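Local coordinates for adenylosuccinate lyase (Francisella tularensis subsp. tularensis SCHU S4, PDB 4EEI) that cleaves adenylosuccinate to AMP and fumarate and probably also releases fumarate from the succinocarboxamide intermediate of de novo purine synthesis, at the interface of chains A and B and the interface of chains A and C. Residues are numbered along the deposited sequence; one frame, centred on the assembly and turned at random. Chains: chain A/B/C, Adenylosuccinate lyase.

Contact 1: the interface of chains A and B. Residues chain A 152, 155-156, 159, 425, 428-429; chain B 207-209.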
loop_
_atom_site.group_PDB
_atom_site.type_symbol
_atom_site.label_atom_id
_atom_site.label_comp_id
_atom_site.label_asym_id
_atom_site.label_seq_id
_atom_site.Cartn_x
_atom_site.Cartn_y
_atom_site.Cartn_z
ATOM N N GLN A 152 -29.477 -14.649 3.920
ATOM C CA GLN A 152 -28.135 -15.206 3.837
ATOM C C GLN A 152 -27.091 -14.139 3.501
ATOM O O GLN A 152 -25.892 -14.321 3.773
ATOM C CB GLN A 152 -28.115 -16.327 2.807
ATOM C CG GLN A 152 -26.977 -17.301 2.978
ATOM C CD GLN A 152 -27.212 -18.576 2.197
ATOM O OE1 GLN A 152 -27.927 -19.470 2.649
ATOM N NE2 GLN A 152 -26.626 -18.660 1.011
ATOM N N LEU A 155 -26.404 -12.835 6.920
ATOM C CA LEU A 155 -25.747 -13.888 7.691
ATOM C C LEU A 155 -24.284 -14.042 7.262
ATOM O O LEU A 155 -23.410 -14.316 8.094
ATOM C CB LEU A 155 -26.478 -15.220 7.529
ATOM C CG LEU A 155 -26.078 -16.298 8.544
ATOM C CD1 LEU A 155 -26.593 -15.958 9.944
ATOM C CD2 LEU A 155 -26.582 -17.677 8.104
ATOM N N GLY A 156 -24.027 -13.874 5.966
ATOM C CA GLY A 156 -22.669 -13.928 5.428
ATOM C C GLY A 156 -21.763 -12.863 6.025
ATOM O O GLY A 156 -20.591 -13.113 6.319
ATOM N N VAL A 159 -21.221 -13.737 9.966
ATOM C CA VAL A 159 -20.188 -14.717 10.304
ATOM C C VAL A 159 -18.779 -14.167 10.076
ATOM O O VAL A 159 -17.827 -14.577 10.747
ATOM C CB VAL A 159 -20.382 -16.071 9.576
ATOM C CG1 VAL A 159 -21.668 -16.730 10.031
ATOM C CG2 VAL A 159 -20.376 -15.894 8.059
ATOM N N VAL A 425 -27.978 -23.794 7.582
ATOM C CA VAL A 425 -26.980 -22.752 7.359
ATOM C C VAL A 425 -26.984 -21.768 8.527
ATOM O O VAL A 425 -25.926 -21.363 9.006
ATOM C CB VAL A 425 -27.187 -22.014 6.025
ATOM C CG1 VAL A 425 -26.252 -20.808 5.922
ATOM C CG2 VAL A 425 -26.938 -22.955 4.845
ATOM N N ARG A 428 -25.567 -23.682 11.845
ATOM C CA ARG A 428 -24.118 -23.834 11.917
ATOM C C ARG A 428 -23.386 -22.502 12.064
ATOM O O ARG A 428 -22.247 -22.452 12.537
ATOM C CB ARG A 428 -23.599 -24.607 10.701
ATOM C CG ARG A 428 -23.653 -23.838 9.407
ATOM C CD ARG A 428 -23.313 -24.746 8.237
ATOM N NE ARG A 428 -23.207 -23.998 6.990
ATOM C CZ ARG A 428 -23.191 -24.562 5.788
ATOM N NH1 ARG A 428 -23.284 -25.881 5.677
ATOM N NH2 ARG A 428 -23.085 -23.807 4.702
ATOM N N SER A 429 -24.045 -21.422 11.656
ATOM C CA SER A 429 -23.448 -20.092 11.709
ATOM C C SER A 429 -23.578 -19.416 13.069
ATOM O O SER A 429 -22.806 -18.518 13.413
ATOM C CB SER A 429 -24.078 -19.209 10.640
ATOM O OG SER A 429 -23.767 -19.706 9.366
ATOM N N GLU B 207 -17.343 -24.397 5.174
ATOM C CA GLU B 207 -17.558 -22.944 5.316
ATOM C C GLU B 207 -18.938 -22.664 5.909
ATOM O O GLU B 207 -19.924 -23.215 5.430
ATOM C CB GLU B 207 -17.454 -22.268 3.941
ATOM C CG GLU B 207 -17.486 -20.751 4.002
ATOM C CD GLU B 207 -16.334 -20.197 4.807
ATOM O OE1 GLU B 207 -16.579 -19.502 5.817
ATOM O OE2 GLU B 207 -15.173 -20.465 4.432
ATOM N N GLU B 208 -19.021 -21.819 6.941
ATOM C CA GLU B 208 -20.310 -21.579 7.610
ATOM C C GLU B 208 -21.326 -20.965 6.658
ATOM O O GLU B 208 -22.459 -21.441 6.549
ATOM C CB GLU B 208 -20.155 -20.688 8.848
ATOM C CG GLU B 208 -19.488 -21.357 10.041
ATOM C CD GLU B 208 -17.976 -21.419 9.905
ATOM O OE1 GLU B 208 -17.420 -20.732 9.012
ATOM O OE2 GLU B 208 -17.348 -22.157 10.695
ATOM N N VAL B 209 -20.922 -19.894 5.985
ATOM C CA VAL B 209 -21.745 -19.300 4.936
ATOM C C VAL B 209 -20.894 -19.110 3.696
ATOM O O VAL B 209 -20.070 -18.197 3.619
ATOM C CB VAL B 209 -22.322 -17.932 5.335
ATOM C CG1 VAL B 209 -23.199 -17.390 4.200
ATOM C CG2 VAL B 209 -23.133 -18.045 6.604
#
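B:Val209, on a loop of one subunit of this fumarase-type lyase, enters the groove between two helices of the other, 151-173 and 422-429 of chain A. Its two methyl branches divide the work. CG1, anti to the backbone N (chi1 -179°), lies over the bare backbone of A:Gly156, 3.7 Å from CA, with CG of A:Gln152 behind it; the A:Gln152 stem and the valine run antiparallel past one another. CG2 points between the two helices. It meets the CD2 tip of A:Leu155 at 3.8 Å and also CG2 of A:Val159, both side chains running obliquely to it. On the other helix it comes to 3.3 Å from the hydroxyl OG of A:Ser429. That hydroxyl is turned back along its own helix, beside the backbone N (chi1 -65°), and gives its hydrogen to the carbonyl O of A:Val425 at 2.7 Å, which pairs a polar atom while it lies against a methyl group.

One residue earlier, the loop is held through its backbone. A:Arg428 comes in across the loop, its chain extended from CG to NE, and touches it with the guanidinium end; NE donates to the carbonyl O of B:Glu208 at 2.7 Å. The oxygen sits at the guanidinium edge, nearly in its plane, and the bond bends to 152° at the hydrogen; NH2 adds a weak bond to the same oxygen. Carbonyl O of B:Glu207 stands over one guanidinium face, offset toward the rim, while CG2 of A:Val425 lies over the opposite face. The B:Glu208 stem packs by CB near OG of A:Ser429 and by CG near the backbone O of A:Arg428. Within the fold, the loop carrying B:Val209 lies between helices 192-202 and 217-244 of chain B and docks where the late helix 422-429 of chain A passes beside the long helix 151-173.

Contact 2: the interface of chains A and C. Residues chain A 241, 272, 275; chain C 302-304.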
loop_
_atom_site.group_PDB
_atom_site.type_symbol
_atom_site.label_atom_id
_atom_site.label_comp_id
_atom_site.label_asym_id
_atom_site.label_seq_id
_atom_site.Cartn_x
_atom_site.Cartn_y
_atom_site.Cartn_z
ATOM N N ARG A 241 -24.965 -0.797 -1.246
ATOM C CA ARG A 241 -24.947 0.163 -2.349
ATOM C C ARG A 241 -25.481 -0.443 -3.652
ATOM O O ARG A 241 -26.213 0.213 -4.402
ATOM C CB ARG A 241 -23.527 0.729 -2.539
ATOM C CG ARG A 241 -23.070 1.648 -1.409
ATOM C CD ARG A 241 -21.561 1.922 -1.467
ATOM N NE ARG A 241 -21.153 2.486 -2.753
ATOM C CZ ARG A 241 -19.897 2.485 -3.192
ATOM N NH1 ARG A 241 -18.928 1.959 -2.447
ATOM N NH2 ARG A 241 -19.607 3.004 -4.371
ATOM N N ILE A 272 -25.966 7.079 1.093
ATOM C CA ILE A 272 -24.886 7.964 1.529
ATOM C C ILE A 272 -24.126 7.438 2.740
ATOM O O ILE A 272 -22.945 7.715 2.893
ATOM C CB ILE A 272 -25.391 9.387 1.832
ATOM C CG1 ILE A 272 -26.576 9.325 2.798
ATOM C CG2 ILE A 272 -25.756 10.105 0.537
ATOM C CD1 ILE A 272 -26.991 10.668 3.362
ATOM N N GLU A 275 -21.772 4.653 1.486
ATOM C CA GLU A 275 -20.703 5.296 0.726
ATOM C C GLU A 275 -19.690 5.919 1.682
ATOM O O GLU A 275 -18.476 5.738 1.528
ATOM C CB GLU A 275 -21.263 6.327 -0.260
ATOM C CG GLU A 275 -21.969 5.625 -1.422
ATOM C CD GLU A 275 -22.632 6.570 -2.413
ATOM O OE1 GLU A 275 -22.395 7.794 -2.342
ATOM O OE2 GLU A 275 -23.388 6.062 -3.270
ATOM N N ASP C 302 -19.938 8.808 -6.789
ATOM C CA ASP C 302 -20.372 8.261 -5.519
ATOM C C ASP C 302 -19.492 8.881 -4.444
ATOM O O ASP C 302 -18.446 9.442 -4.761
ATOM C CB ASP C 302 -20.260 6.736 -5.507
ATOM C CG ASP C 302 -18.884 6.250 -5.097
ATOM O OD1 ASP C 302 -18.265 5.495 -5.873
ATOM O OD2 ASP C 302 -18.422 6.623 -4.000
ATOM N N ILE C 303 -20.094 9.117 -3.286
ATOM C CA ILE C 303 -19.451 10.037 -2.357
ATOM C C ILE C 303 -18.445 9.402 -1.396
ATOM O O ILE C 303 -18.040 10.029 -0.422
ATOM C CB ILE C 303 -20.494 10.845 -1.557
ATOM C CG1 ILE C 303 -19.918 12.201 -1.146
ATOM C CG2 ILE C 303 -20.967 10.062 -0.342
ATOM C CD1 ILE C 303 -20.887 13.350 -1.310
ATOM N N SER C 304 -18.029 8.169 -1.673
ATOM C CA SER C 304 -17.080 7.483 -0.786
ATOM C C SER C 304 -15.758 8.240 -0.633
ATOM O O SER C 304 -15.116 8.194 0.424
ATOM C CB SER C 304 -16.802 6.068 -1.296
ATOM O OG SER C 304 -16.187 6.100 -2.572
#
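A:Glu275 and C:Ile303 join two subunits of this fumarase/aspartase-superfamily lyase, next to the AMP pocket to which C:Ile303 belongs. The backbone N of C:Ile303 donates to the carboxylate OE1 of A:Glu275 at 2.8 Å, and the bond is almost straight, 169° at the hydrogen. The N-H arrives from above the carboxylate plane, well out of it. The glutamate gets there with CG anti to its own carbonyl carbon (chi1 -72°) and its chain extended beyond CG, a reach that lays the stem across C:Ile303 at about a right angle. Its CB packs on the CG2 branch of the isoleucine at 3.7 Å, so the same side chain offers a polar tip and an apolar flank. Nearer the tip, CD of A:Glu275 faces the CB of C:Asp302 at 3.9 Å.

Beside this bond, A:Arg241 makes a salt bridge tip to tip with C:Asp302, its NH2 lying 3.2 Å from OD1. The arginine chain is bent at chi3, and the two flat groups are turned 55° from each other, an oblique meeting of one nitrogen with one oxygen more than a side-by-side pairing. The positive guanidinium may offset the repulsion expected between the carboxylates of C:Asp302 and A:Glu275, which come near without touching.

The other aspartate oxygen, OD2, faces its own chain. It takes the hydroxyl OG of C:Ser304 at 2.7 Å on its syn side and the backbone N of C:Ser304 at 2.8 Å nearly in line with the C-O bond. The hydroxyl bond helps fix the rotation of the carboxylate, which leaves OD1 directed at the arginine. The backbone bond caps the start of helix 304-333, whose N-terminal end would tend to stabilise a negative aspartate. On the chain A side, A:Glu275 projects from the first turn of helix 272-293, and A:Arg241 comes from near the end of helix 217-244.

Contact 1 and contact 2 lie about 27 Å apart, measured between the centres of their C-alpha atoms, and share no residue. Chain A uses different elements for each: helices 151-173 and 422-429 toward chain B, helices 217-244 and 272-293 toward chain C. Both interfaces are two-fold symmetric, so each contact has a twin with the chains exchanged, and one subunit is thereby tied to two neighbours in the deposited tetramer, the usual assembly of this family. Contact 2 includes the AMP-pocket residue C:Ile303, whereas contact 1 appears mainly structural, although its chain B loop leads toward B:Gln212, also an AMP-pocket residue.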